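Local coordinates for protein sgbp-b (Bacteroides uniformis, PDB 7K44) that probably binds xyloglucan at the cell surface of a human gut commensal, as a surface glycan-binding protein of a xyloglucan utilization locus, at residues P136-T140 against F238-G242; L212-N216 against D241-Y245; F220-A226 against W257-N263; F287-V293 against N372-D378. One frame throughout, in Å; residues are numbered along the deposited sequence.

Contact 1: residues P136-T140 against F238-G242; sequences PITGT and FFSDG. With CA (calcium ion), chain B.
A type II beta turn running from I137 to T140, part of the IPT/TIG domain, lies against the calcium-binding loop of the xyloglucan-binding domain, with G139 and T140 over the F239 ring and I137 on the S240-D241 backbone. The G139 CA sits over the ring face as a CH-pi contact, 4.2 Å from the F239 centroid and 19° off the normal, and G139 O approaches the same ring, 3.5 Å from F239 CZ. A side chain at G139 would run into F239, and the turn's backbone angles by themselves call for glycine. The turn, between strands 127-131 and 141-147, forms part of the junction between the two domains, where W331 also packs on I137 and T140. T140 closes the turn twice on I137 O, through its backbone N at 3.0 Å and through its OG1 at 2.7 Å. With OG1 set between the backbone N and the carbonyl carbon (chi1 67°), T140 CG2 is left to meet F239 CB at 3.9 Å. A valine in its place would probably leave I137 O with one donor fewer and the turn less firmly closed. I137 sends its CG2, anti to the backbone N, to within 3.8 Å of S240 C. D241 O, farther along the same loop, binds the calcium ion at 2.4 Å, while D241 OD2 accepts a hydrogen bond from N379.

Contact 2: residues L212-N216 against D241-Y245; sequences LNYDN and DGKCY. With CA (calcium ion), chain B.
Y214 and K243 bring their CA atoms within 5.7 Å where the loop 212-216 meets the start of strand 243-248, without strand pairing, and the backbone oxygens N213 O and K243 O both turn to one calcium ion. D215 spans the gap with its two carboxylate oxygens doing different work. OD2 binds the metal at 2.4 Å, whereas D215 OD1 uses its syn lone pair to accept from K243 N at 2.9 Å in a nearly straight bond (170°). Held at both oxygens, the carboxylate has little freedom to rotate. The calcium site is completed by D241 O, water 1 and D378, so that main-chain carbonyls and acidic side chains share the ion. N213 OD1 accepts from D215 N, an Asx turn that shapes the loop presenting these ligands. The Y214 ring is covered on one face by Y245, whose CD1 stands over its centre, 3.3 Å from Y214 CD1; the two ring planes are inclined at 44°. L212 CG lies toward the rim of the opposite face, and the Y214 hydroxyl is hydrogen-bonded to N263. The K243 chain, bent at chi3 (-56°), runs past Y214 O, and water 2 links that oxygen to K243 NZ, 3.0 Å from the water.

Contact 3: residues F220-A226 against W257-N263; sequences FSWGGQA and WWGQLQN
This is an antiparallel edge pairing: strand 219-222, outermost in a five-stranded sheet of the xyloglucan-binding domain, is joined to strand 255-264, with W222 packed on Q262. The W222 indole lies alongside the Q262 side chain, whose CG stands over the six-membered ring, 3.6 Å from its centroid. At the indole's edge, W222 CZ3 meets W257 CZ2 at 3.9 Å. A classic beta bulge interrupts the register: S221 N and W222 N both donate to Q262 O, while Q262 N donates back to W222 O. Past the strand, G223 is pressed so closely to Q260 O (CA at 3.1 Å) that a side chain would clash. Q260 OE1, brought round by a bend at chi2 (85°), accepts from G224 N at 2.8 Å, the donor standing above the amide plane, and Q260 N donates to G224 O. At the far end Q225 CG rests over the six-membered ring of W258, 3.7 Å from its centroid.

Contact 4: residues F287-V293 against N372-D378; sequences FECFVAV and NIEMYFD. With CA (calcium ion), chain B.
E288 pairs with D378 and F290 with Y376 as antiparallel hydrogen-bonded pairs, where strands 283-291 and 371-384 run as neighbours inside the larger sheet of the two-sheet beta-sandwich that forms the xyloglucan-binding domain. Each of those pairs exchanges two backbone bonds: E288 N reaches D378 O at 2.9 Å, and F290 N reaches Y376 O at 2.9 Å. A292 N adds one more to E374 O at 2.8 Å. Where the pairing ends, water 4 takes over, accepting from E374 N and donating to V293 O, but V293 N is buried with no partner. E374 reaches out extended, CG anti to the backbone N (chi1 -180°), laying its carboxylate carbon CD 3.4 Å from A292 CB; its OE2 offers the anti lone pair to Y376 OH at 2.6 Å. A leucine here would probably leave the Y376 hydroxyl without that acceptor. On the other face, C289 SG lies obliquely to the F377 ring, 4.3 Å from its centroid, and F287 CE2 comes in at that ring's edge. The E288 carboxylate is satisfied by S133 and a salt bridge to R381. Both D378 oxygens, OD1 and OD2, bind the calcium ion at 2.5 Å.

In the fold
Contacts 1, 2 and 4 converge on a single calcium ion, an example of distant chain segments tied together by one metal: it joins 213-215, 241-243 and D378, while segment 136-140 rests on the ligand loop without binding the ion. Contacts 1 and 2 share D241 and G242, their centres 11 Å apart, and contact 4 supplies D378, whose OD2 lies 3.1 Å from D241 O. Contact 4 is also joined to contact 2 within the sheet, where Y245 O and F377 N, 2.9 Å apart, pair strands 243-248 and 371-384. Contact 3 stands aside, the N263 side chain about 11 Å from the ion, yet the Y214-N263 hydrogen bond ties it to contact 2. L261 and W258 of contact 3 pack on F377 and I373 of contact 4, respectively, joining the two sheets.

Contact 1: residues P136-T140 against F238-G242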
loop_
_atom_site.group_PDB
_atom_site.type_symbol
_atom_site.label_atom_id
_atom_site.label_comp_id
_atom_site.label_asym_id
_atom_site.label_seq_id
_atom_site.Cartn_x
_atom_site.Cartn_y
_atom_site.Cartn_z
ATOM N N PRO A 136 -7.942 5.585 -0.891
ATOM C CA PRO A 136 -7.069 6.670 -1.361
ATOM C C PRO A 136 -7.863 7.861 -1.870
ATOM O O PRO A 136 -8.904 7.726 -2.525
ATOM C CB PRO A 136 -6.267 6.024 -2.501
ATOM C CG PRO A 136 -6.473 4.563 -2.338
ATOM C CD PRO A 136 -7.828 4.389 -1.742
ATOM N N ILE A 137 -7.354 9.034 -1.569
ATOM C CA ILE A 137 -7.961 10.274 -2.026
ATOM C C ILE A 137 -7.624 10.512 -3.497
ATOM O O ILE A 137 -6.485 10.309 -3.935
ATOM C CB ILE A 137 -7.481 11.415 -1.125
ATOM C CG1 ILE A 137 -8.108 11.255 0.262
ATOM C CG2 ILE A 137 -7.882 12.765 -1.690
ATOM C CD1 ILE A 137 -7.472 12.128 1.283
ATOM N N THR A 138 -8.629 10.931 -4.267
ATOM C CA THR A 138 -8.456 11.144 -5.703
ATOM C C THR A 138 -7.316 12.120 -5.972
ATOM O O THR A 138 -7.215 13.171 -5.332
ATOM C CB THR A 138 -9.763 11.653 -6.313
ATOM O OG1 THR A 138 -10.748 10.616 -6.251
ATOM C CG2 THR A 138 -9.573 12.097 -7.776
ATOM N N GLY A 139 -6.438 11.752 -6.907
ATOM C CA GLY A 139 -5.299 12.571 -7.236
ATOM C C GLY A 139 -4.019 12.215 -6.520
ATOM O O GLY A 139 -2.944 12.632 -6.970
ATOM N N THR A 140 -4.091 11.437 -5.441
ATOM C CA THR A 140 -2.901 11.043 -4.707
ATOM C C THR A 140 -2.295 9.793 -5.343
ATOM O O THR A 140 -2.905 9.142 -6.196
ATOM C CB THR A 140 -3.201 10.808 -3.220
ATOM O OG1 THR A 140 -4.052 9.657 -3.055
ATOM C CG2 THR A 140 -3.873 12.038 -2.612
ATOM N N PHE A 238 -2.847 19.363 -0.210
ATOM C CA PHE A 238 -2.797 19.364 -1.679
ATOM C C PHE A 238 -4.018 18.731 -2.332
ATOM O O PHE A 238 -4.654 19.342 -3.196
ATOM C CB PHE A 238 -1.483 18.788 -2.217
ATOM C CG PHE A 238 -0.267 19.457 -1.654
ATOM C CD1 PHE A 238 0.110 20.721 -2.087
ATOM C CD2 PHE A 238 0.475 18.846 -0.657
ATOM C CE1 PHE A 238 1.224 21.347 -1.549
ATOM C CE2 PHE A 238 1.591 19.468 -0.120
ATOM C CZ PHE A 238 1.964 20.720 -0.570
ATOM N N PHE A 239 -4.370 17.523 -1.913
ATOM C CA PHE A 239 -5.625 16.905 -2.289
ATOM C C PHE A 239 -6.407 16.619 -1.019
ATOM O O PHE A 239 -5.826 16.385 0.044
ATOM C CB PHE A 239 -5.391 15.596 -3.049
ATOM C CG PHE A 239 -4.542 15.764 -4.271
ATOM C CD1 PHE A 239 -5.105 16.174 -5.463
ATOM C CD2 PHE A 239 -3.187 15.554 -4.204
ATOM C CE1 PHE A 239 -4.318 16.352 -6.585
ATOM C CE2 PHE A 239 -2.391 15.722 -5.322
ATOM C CZ PHE A 239 -2.966 16.123 -6.506
ATOM N N SER A 240 -7.728 16.655 -1.140
ATOM C CA SER A 240 -8.581 16.324 -0.015
ATOM C C SER A 240 -9.894 15.760 -0.528
ATOM O O SER A 240 -10.338 16.071 -1.634
ATOM C CB SER A 240 -8.847 17.542 0.880
ATOM O OG SER A 240 -9.758 18.442 0.258
ATOM N N ASP A 241 -10.509 14.910 0.287
ATOM C CA ASP A 241 -11.841 14.397 -0.015
ATOM C C ASP A 241 -12.823 15.387 0.597
ATOM O O ASP A 241 -13.268 15.243 1.734
ATOM C CB ASP A 241 -11.992 13.003 0.580
ATOM C CG ASP A 241 -13.277 12.323 0.167
ATOM O OD1 ASP A 241 -14.132 12.980 -0.468
ATOM O OD2 ASP A 241 -13.437 11.122 0.489
ATOM N N GLY A 242 -13.154 16.432 -0.155
ATOM C CA GLY A 242 -13.983 17.456 0.449
ATOM C C GLY A 242 -13.269 18.111 1.613
ATOM O O GLY A 242 -12.057 18.353 1.580
HETATM CA CA CA B . -13.928 14.880 3.980
HETATM O O HOH W 1 -14.558 12.749 3.051
#

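Contact 2: residues L212-N216 against D241-Y245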
loop_
_atom_site.group_PDB
_atom_site.type_symbol
_atom_site.label_atom_id
_atom_site.label_comp_id
_atom_site.label_asym_id
_atom_site.label_seq_id
_atom_site.Cartn_x
_atom_site.Cartn_y
_atom_site.Cartn_z
ATOM N N LEU A 212 -17.367 9.386 10.002
ATOM C CA LEU A 212 -17.097 10.820 10.095
ATOM C C LEU A 212 -16.258 11.219 8.897
ATOM O O LEU A 212 -15.147 10.709 8.717
ATOM C CB LEU A 212 -16.345 11.147 11.382
ATOM C CG LEU A 212 -15.837 12.590 11.498
ATOM C CD1 LEU A 212 -16.999 13.600 11.542
ATOM C CD2 LEU A 212 -14.972 12.779 12.724
ATOM N N ASN A 213 -16.776 12.140 8.083
ATOM C CA ASN A 213 -15.997 12.644 6.959
ATOM C C ASN A 213 -16.030 14.155 6.815
ATOM O O ASN A 213 -15.480 14.673 5.841
ATOM C CB ASN A 213 -16.368 11.958 5.625
ATOM C CG ASN A 213 -17.758 12.303 5.144
ATOM O OD1 ASN A 213 -18.427 13.184 5.691
ATOM N ND2 ASN A 213 -18.203 11.598 4.114
ATOM N N TYR A 214 -16.657 14.871 7.742
ATOM C CA TYR A 214 -16.711 16.331 7.743
ATOM C C TYR A 214 -17.468 16.903 6.560
ATOM O O TYR A 214 -17.427 18.125 6.334
ATOM C CB TYR A 214 -15.324 16.955 7.839
ATOM C CG TYR A 214 -14.571 16.545 9.086
ATOM C CD1 TYR A 214 -15.080 16.834 10.347
ATOM C CD2 TYR A 214 -13.353 15.897 8.997
ATOM C CE1 TYR A 214 -14.394 16.477 11.499
ATOM C CE2 TYR A 214 -12.645 15.534 10.132
ATOM C CZ TYR A 214 -13.169 15.835 11.380
ATOM O OH TYR A 214 -12.499 15.515 12.531
ATOM N N ASP A 215 -18.142 16.046 5.793
ATOM C CA ASP A 215 -18.930 16.475 4.655
ATOM C C ASP A 215 -20.373 16.079 4.973
ATOM O O ASP A 215 -21.046 16.787 5.735
ATOM C CB ASP A 215 -18.351 15.907 3.356
ATOM C CG ASP A 215 -16.934 16.424 3.073
ATOM O OD1 ASP A 215 -16.771 17.641 2.868
ATOM O OD2 ASP A 215 -15.977 15.619 3.063
ATOM N N ASN A 216 -20.847 14.945 4.474
ATOM C CA ASN A 216 -22.212 14.505 4.721
ATOM C C ASN A 216 -22.363 13.593 5.938
ATOM O O ASN A 216 -23.496 13.339 6.355
ATOM C CB ASN A 216 -22.766 13.794 3.480
ATOM C CG ASN A 216 -21.893 12.640 3.034
ATOM O OD1 ASN A 216 -20.669 12.768 2.960
ATOM N ND2 ASN A 216 -22.516 11.504 2.725
ATOM N N ASP A 241 -10.509 14.910 0.287
ATOM C CA ASP A 241 -11.841 14.397 -0.015
ATOM C C ASP A 241 -12.823 15.387 0.597
ATOM O O ASP A 241 -13.268 15.243 1.734
ATOM C CB ASP A 241 -11.992 13.003 0.580
ATOM C CG ASP A 241 -13.277 12.323 0.167
ATOM O OD1 ASP A 241 -14.132 12.980 -0.468
ATOM O OD2 ASP A 241 -13.437 11.122 0.489
ATOM N N GLY A 242 -13.154 16.432 -0.155
ATOM C CA GLY A 242 -13.983 17.456 0.449
ATOM C C GLY A 242 -13.269 18.111 1.613
ATOM O O GLY A 242 -12.057 18.353 1.580
ATOM N N LYS A 243 -14.028 18.407 2.653
ATOM C CA LYS A 243 -13.479 19.044 3.841
ATOM C C LYS A 243 -12.750 18.029 4.708
ATOM O O LYS A 243 -13.221 16.905 4.895
ATOM C CB LYS A 243 -14.621 19.665 4.637
ATOM C CG LYS A 243 -14.193 20.480 5.821
ATOM C CD LYS A 243 -15.415 21.096 6.501
ATOM C CE LYS A 243 -16.222 21.927 5.527
ATOM N NZ LYS A 243 -17.305 22.661 6.241
ATOM N N CYS A 244 -11.574 18.411 5.201
ATOM C CA CYS A 244 -10.870 17.675 6.246
ATOM C C CYS A 244 -10.605 18.646 7.388
ATOM O O CYS A 244 -10.889 19.839 7.279
ATOM C CB CYS A 244 -9.573 17.037 5.727
ATOM S SG CYS A 244 -8.270 18.184 5.284
ATOM N N TYR A 245 -10.124 18.141 8.521
ATOM C CA TYR A 245 -9.785 18.996 9.654
ATOM C C TYR A 245 -8.295 18.948 9.943
ATOM O O TYR A 245 -7.664 17.886 9.878
ATOM C CB TYR A 245 -10.609 18.716 10.935
ATOM C CG TYR A 245 -11.829 19.604 11.018
ATOM C CD1 TYR A 245 -12.917 19.384 10.187
ATOM C CD2 TYR A 245 -11.868 20.696 11.883
ATOM C CE1 TYR A 245 -14.039 20.194 10.231
ATOM C CE2 TYR A 245 -13.000 21.527 11.937
ATOM C CZ TYR A 245 -14.074 21.270 11.105
ATOM O OH TYR A 245 -15.196 22.072 11.104
HETATM CA CA CA B . -13.928 14.880 3.980
HETATM O O HOH W 2 -19.089 20.208 5.931
HETATM O O HOH W 3 -16.508 13.270 1.117
HETATM O O HOH W 1 -14.558 12.749 3.051
#

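Contact 3: residues F220-A226 against W257-N263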
loop_
_atom_site.group_PDB
_atom_site.type_symbol
_atom_site.label_atom_id
_atom_site.label_comp_id
_atom_site.label_asym_id
_atom_site.label_seq_id
_atom_site.Cartn_x
_atom_site.Cartn_y
_atom_site.Cartn_z
ATOM N N PHE A 220 -17.977 18.251 13.121
ATOM C CA PHE A 220 -17.055 18.784 14.113
ATOM C C PHE A 220 -17.836 19.466 15.235
ATOM O O PHE A 220 -18.807 20.197 14.988
ATOM C CB PHE A 220 -16.111 19.784 13.432
ATOM C CG PHE A 220 -15.076 20.376 14.348
ATOM C CD1 PHE A 220 -14.001 19.621 14.774
ATOM C CD2 PHE A 220 -15.149 21.698 14.762
ATOM C CE1 PHE A 220 -13.038 20.152 15.615
ATOM C CE2 PHE A 220 -14.177 22.223 15.596
ATOM C CZ PHE A 220 -13.119 21.448 16.019
ATOM N N SER A 221 -17.419 19.230 16.477
ATOM C CA SER A 221 -18.057 19.826 17.642
ATOM C C SER A 221 -17.224 20.949 18.238
ATOM O O SER A 221 -17.709 22.081 18.380
ATOM C CB SER A 221 -18.335 18.747 18.703
ATOM O OG SER A 221 -19.110 19.290 19.760
ATOM N N TRP A 222 -15.971 20.686 18.570
ATOM C CA TRP A 222 -15.081 21.708 19.100
ATOM C C TRP A 222 -13.665 21.162 19.126
ATOM O O TRP A 222 -13.430 19.956 18.983
ATOM C CB TRP A 222 -15.481 22.166 20.515
ATOM C CG TRP A 222 -15.499 21.083 21.574
ATOM C CD1 TRP A 222 -16.501 20.185 21.817
ATOM C CD2 TRP A 222 -14.505 20.848 22.574
ATOM N NE1 TRP A 222 -16.178 19.391 22.895
ATOM C CE2 TRP A 222 -14.949 19.772 23.363
ATOM C CE3 TRP A 222 -13.253 21.412 22.844
ATOM C CZ2 TRP A 222 -14.189 19.252 24.413
ATOM C CZ3 TRP A 222 -12.506 20.906 23.886
ATOM C CH2 TRP A 222 -12.973 19.837 24.659
ATOM N N GLY A 223 -12.721 22.065 19.345
ATOM C CA GLY A 223 -11.355 21.648 19.554
ATOM C C GLY A 223 -10.320 22.734 19.410
ATOM O O GLY A 223 -10.395 23.575 18.507
ATOM N N GLY A 224 -9.347 22.728 20.315
ATOM C CA GLY A 224 -8.234 23.651 20.196
ATOM C C GLY A 224 -7.349 23.308 19.012
ATOM O O GLY A 224 -7.154 22.140 18.666
ATOM N N GLN A 225 -6.812 24.351 18.378
ATOM C CA GLN A 225 -5.872 24.236 17.266
ATOM C C GLN A 225 -6.486 23.634 16.002
ATOM O O GLN A 225 -5.741 23.229 15.098
ATOM C CB GLN A 225 -4.596 23.469 17.646
ATOM C CG GLN A 225 -3.998 23.857 18.990
ATOM C CD GLN A 225 -3.502 25.282 19.015
ATOM O OE1 GLN A 225 -2.915 25.773 18.043
ATOM N NE2 GLN A 225 -3.740 25.960 20.121
ATOM N N ALA A 226 -7.815 23.586 15.901
ATOM C CA ALA A 226 -8.520 22.840 14.861
ATOM C C ALA A 226 -9.216 23.773 13.880
ATOM O O ALA A 226 -9.992 24.646 14.291
ATOM C CB ALA A 226 -9.560 21.902 15.473
ATOM N N TRP A 257 -2.485 20.000 27.518
ATOM C CA TRP A 257 -3.802 20.304 26.961
ATOM C C TRP A 257 -3.585 21.296 25.833
ATOM O O TRP A 257 -3.264 22.461 26.093
ATOM C CB TRP A 257 -4.729 20.894 28.023
ATOM C CG TRP A 257 -6.084 21.215 27.465
ATOM C CD1 TRP A 257 -6.569 22.447 27.144
ATOM C CD2 TRP A 257 -7.107 20.276 27.118
ATOM N NE1 TRP A 257 -7.842 22.337 26.638
ATOM C CE2 TRP A 257 -8.195 21.014 26.608
ATOM C CE3 TRP A 257 -7.215 18.886 27.200
ATOM C CZ2 TRP A 257 -9.378 20.407 26.179
ATOM C CZ3 TRP A 257 -8.390 18.284 26.772
ATOM C CH2 TRP A 257 -9.457 19.045 26.271
ATOM N N TRP A 258 -3.764 20.843 24.592
ATOM C CA TRP A 258 -3.373 21.656 23.448
ATOM C C TRP A 258 -4.356 21.558 22.283
ATOM O O TRP A 258 -5.184 22.457 22.086
ATOM C CB TRP A 258 -1.930 21.338 23.013
ATOM C CG TRP A 258 -1.429 22.248 21.939
ATOM C CD1 TRP A 258 -1.126 23.579 22.064
ATOM C CD2 TRP A 258 -1.197 21.916 20.566
ATOM N NE1 TRP A 258 -0.725 24.090 20.860
ATOM C CE2 TRP A 258 -0.745 23.088 19.923
ATOM C CE3 TRP A 258 -1.331 20.744 19.816
ATOM C CZ2 TRP A 258 -0.425 23.123 18.566
ATOM C CZ3 TRP A 258 -1.000 20.782 18.460
ATOM C CH2 TRP A 258 -0.556 21.963 17.856
ATOM N N GLY A 259 -4.280 20.487 21.500
ATOM C CA GLY A 259 -5.091 20.342 20.296
ATOM C C GLY A 259 -6.128 19.247 20.468
ATOM O O GLY A 259 -5.850 18.214 21.084
ATOM N N GLN A 260 -7.324 19.474 19.929
ATOM C CA GLN A 260 -8.356 18.444 19.962
ATOM C C GLN A 260 -9.195 18.507 18.700
ATOM O O GLN A 260 -9.437 19.584 18.148
ATOM C CB GLN A 260 -9.328 18.603 21.138
ATOM C CG GLN A 260 -8.690 18.673 22.516
ATOM C CD GLN A 260 -8.252 20.081 22.879
ATOM O OE1 GLN A 260 -8.922 21.060 22.550
ATOM N NE2 GLN A 260 -7.114 20.190 23.546
ATOM N N LEU A 261 -9.670 17.345 18.269
ATOM C CA LEU A 261 -10.783 17.226 17.338
ATOM C C LEU A 261 -11.856 16.462 18.097
ATOM O O LEU A 261 -11.732 15.250 18.317
ATOM C CB LEU A 261 -10.400 16.466 16.074
ATOM C CG LEU A 261 -9.336 17.073 15.178
ATOM C CD1 LEU A 261 -9.103 16.155 13.964
ATOM C CD2 LEU A 261 -9.750 18.462 14.729
ATOM N N GLN A 262 -12.889 17.164 18.561
ATOM C CA GLN A 262 -14.000 16.538 19.267
ATOM C C GLN A 262 -15.151 16.565 18.279
ATOM O O GLN A 262 -15.596 17.640 17.874
ATOM C CB GLN A 262 -14.349 17.292 20.552
ATOM C CG GLN A 262 -13.127 17.576 21.421
ATOM C CD GLN A 262 -12.662 16.384 22.248
ATOM O OE1 GLN A 262 -11.470 16.132 22.333
ATOM N NE2 GLN A 262 -13.593 15.658 22.854
ATOM N N ASN A 263 -15.604 15.393 17.862
ATOM C CA ASN A 263 -16.486 15.262 16.718
ATOM C C ASN A 263 -17.701 14.432 17.087
ATOM O O ASN A 263 -17.630 13.540 17.937
ATOM C CB ASN A 263 -15.780 14.483 15.571
ATOM C CG ASN A 263 -14.368 14.977 15.289
ATOM O OD1 ASN A 263 -14.166 15.988 14.612
ATOM N ND2 ASN A 263 -13.372 14.243 15.796
#

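Contact 4: residues F287-V293 against N372-D378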
loop_
_atom_site.group_PDB
_atom_site.type_symbol
_atom_site.label_atom_id
_atom_site.label_comp_id
_atom_site.label_asym_id
_atom_site.label_seq_id
_atom_site.Cartn_x
_atom_site.Cartn_y
_atom_site.Cartn_z
ATOM N N PHE A 287 -8.562 5.653 9.517
ATOM C CA PHE A 287 -8.728 7.013 9.013
ATOM C C PHE A 287 -7.546 7.417 8.149
ATOM O O PHE A 287 -6.514 6.743 8.087
ATOM C CB PHE A 287 -8.949 8.006 10.164
ATOM C CG PHE A 287 -7.853 8.005 11.198
ATOM C CD1 PHE A 287 -7.874 7.102 12.256
ATOM C CD2 PHE A 287 -6.796 8.905 11.102
ATOM C CE1 PHE A 287 -6.855 7.103 13.212
ATOM C CE2 PHE A 287 -5.778 8.916 12.049
ATOM C CZ PHE A 287 -5.800 8.007 13.095
ATOM N N GLU A 288 -7.714 8.530 7.448
ATOM C CA GLU A 288 -6.650 9.067 6.618
ATOM C C GLU A 288 -6.014 10.246 7.346
ATOM O O GLU A 288 -6.709 11.039 7.997
ATOM C CB GLU A 288 -7.193 9.458 5.239
ATOM C CG GLU A 288 -6.294 8.972 4.101
ATOM C CD GLU A 288 -6.499 7.491 3.811
ATOM O OE1 GLU A 288 -5.711 6.891 3.053
ATOM O OE2 GLU A 288 -7.446 6.907 4.370
ATOM N N CYS A 289 -4.688 10.321 7.283
ATOM C CA CYS A 289 -3.928 11.345 7.988
ATOM C C CYS A 289 -2.788 11.853 7.120
ATOM O O CYS A 289 -2.072 11.064 6.490
ATOM C CB CYS A 289 -3.384 10.796 9.315
ATOM S SG CYS A 289 -2.476 12.009 10.307
ATOM N N PHE A 290 -2.634 13.169 7.065
ATOM C CA PHE A 290 -1.566 13.815 6.308
ATOM C C PHE A 290 -0.728 14.610 7.301
ATOM O O PHE A 290 -1.217 15.585 7.889
ATOM C CB PHE A 290 -2.166 14.729 5.238
ATOM C CG PHE A 290 -1.148 15.345 4.296
ATOM C CD1 PHE A 290 -0.306 16.373 4.725
ATOM C CD2 PHE A 290 -1.051 14.911 2.979
ATOM C CE1 PHE A 290 0.625 16.949 3.849
ATOM C CE2 PHE A 290 -0.127 15.486 2.106
ATOM C CZ PHE A 290 0.710 16.501 2.550
ATOM N N VAL A 291 0.518 14.192 7.504
ATOM C CA VAL A 291 1.451 14.901 8.376
ATOM C C VAL A 291 2.303 15.791 7.486
ATOM O O VAL A 291 3.133 15.294 6.717
ATOM C CB VAL A 291 2.306 13.935 9.203
ATOM C CG1 VAL A 291 3.352 14.706 10.022
ATOM C CG2 VAL A 291 1.428 13.091 10.111
ATOM N N ALA A 292 2.092 17.106 7.565
ATOM C CA ALA A 292 2.814 18.008 6.676
ATOM C C ALA A 292 4.202 18.345 7.197
ATOM O O ALA A 292 5.089 18.684 6.406
ATOM C CB ALA A 292 2.018 19.295 6.470
ATOM N N VAL A 293 4.409 18.274 8.508
ATOM C CA VAL A 293 5.667 18.677 9.122
ATOM C C VAL A 293 6.087 17.584 10.093
ATOM O O VAL A 293 5.335 17.241 11.010
ATOM C CB VAL A 293 5.549 20.034 9.839
ATOM C CG1 VAL A 293 6.843 20.359 10.565
ATOM C CG2 VAL A 293 5.210 21.138 8.842
ATOM N N ASN A 372 6.680 22.730 15.687
ATOM C CA ASN A 372 5.653 23.157 14.748
ATOM C C ASN A 372 4.882 21.926 14.285
ATOM O O ASN A 372 5.478 20.961 13.796
ATOM C CB ASN A 372 6.286 23.881 13.561
ATOM C CG ASN A 372 5.273 24.235 12.491
ATOM O OD1 ASN A 372 4.171 24.694 12.792
ATOM N ND2 ASN A 372 5.637 24.012 11.232
ATOM N N ILE A 373 3.564 21.950 14.457
ATOM C CA ILE A 373 2.687 20.832 14.125
ATOM C C ILE A 373 1.789 21.245 12.969
ATOM O O ILE A 373 1.256 22.360 12.956
ATOM C CB ILE A 373 1.829 20.460 15.353
ATOM C CG1 ILE A 373 2.718 20.077 16.538
ATOM C CG2 ILE A 373 0.828 19.349 15.003
ATOM C CD1 ILE A 373 3.628 18.875 16.286
ATOM N N GLU A 374 1.601 20.340 12.006
ATOM C CA GLU A 374 0.642 20.587 10.931
ATOM C C GLU A 374 0.193 19.238 10.385
ATOM O O GLU A 374 0.969 18.554 9.710
ATOM C CB GLU A 374 1.255 21.454 9.829
ATOM C CG GLU A 374 0.286 21.744 8.684
ATOM C CD GLU A 374 0.956 22.401 7.483
ATOM O OE1 GLU A 374 2.140 22.785 7.587
ATOM O OE2 GLU A 374 0.302 22.510 6.425
ATOM N N MET A 375 -1.052 18.865 10.670
ATOM C CA MET A 375 -1.566 17.543 10.332
ATOM C C MET A 375 -3.032 17.673 9.957
ATOM O O MET A 375 -3.725 18.583 10.422
ATOM C CB MET A 375 -1.429 16.584 11.517
ATOM C CG MET A 375 -0.033 16.513 12.112
ATOM S SD MET A 375 -0.062 15.699 13.711
ATOM C CE MET A 375 -0.915 14.218 13.219
ATOM N N TYR A 376 -3.509 16.738 9.138
ATOM C CA TYR A 376 -4.867 16.746 8.611
ATOM C C TYR A 376 -5.465 15.353 8.733
ATOM O O TYR A 376 -4.766 14.343 8.577
ATOM C CB TYR A 376 -4.880 17.173 7.128
ATOM C CG TYR A 376 -4.168 18.483 6.881
ATOM C CD1 TYR A 376 -2.790 18.534 6.734
ATOM C CD2 TYR A 376 -4.880 19.664 6.845
ATOM C CE1 TYR A 376 -2.134 19.747 6.542
ATOM C CE2 TYR A 376 -4.240 20.877 6.637
ATOM C CZ TYR A 376 -2.870 20.908 6.499
ATOM O OH TYR A 376 -2.252 22.131 6.307
ATOM N N PHE A 377 -6.777 15.309 8.971
ATOM C CA PHE A 377 -7.495 14.073 9.261
ATOM C C PHE A 377 -8.802 14.037 8.478
ATOM O O PHE A 377 -9.489 15.060 8.351
ATOM C CB PHE A 377 -7.863 14.017 10.754
ATOM C CG PHE A 377 -6.686 13.974 11.676
ATOM C CD1 PHE A 377 -6.086 15.139 12.122
ATOM C CD2 PHE A 377 -6.185 12.752 12.107
ATOM C CE1 PHE A 377 -5.000 15.080 12.981
ATOM C CE2 PHE A 377 -5.097 12.696 12.957
ATOM C CZ PHE A 377 -4.504 13.861 13.384
ATOM N N ASP A 378 -9.183 12.851 8.000
ATOM C CA ASP A 378 -10.440 12.696 7.278
ATOM C C ASP A 378 -10.822 11.226 7.234
ATOM O O ASP A 378 -10.012 10.328 7.507
ATOM C CB ASP A 378 -10.305 13.245 5.847
ATOM C CG ASP A 378 -11.640 13.687 5.218
ATOM O OD1 ASP A 378 -12.750 13.513 5.783
ATOM O OD2 ASP A 378 -11.542 14.232 4.094
HETATM CA CA CA B . -13.928 14.880 3.980
HETATM O O HOH W 4 3.011 17.842 12.223
HETATM O O HOH W 1 -14.558 12.749 3.051
#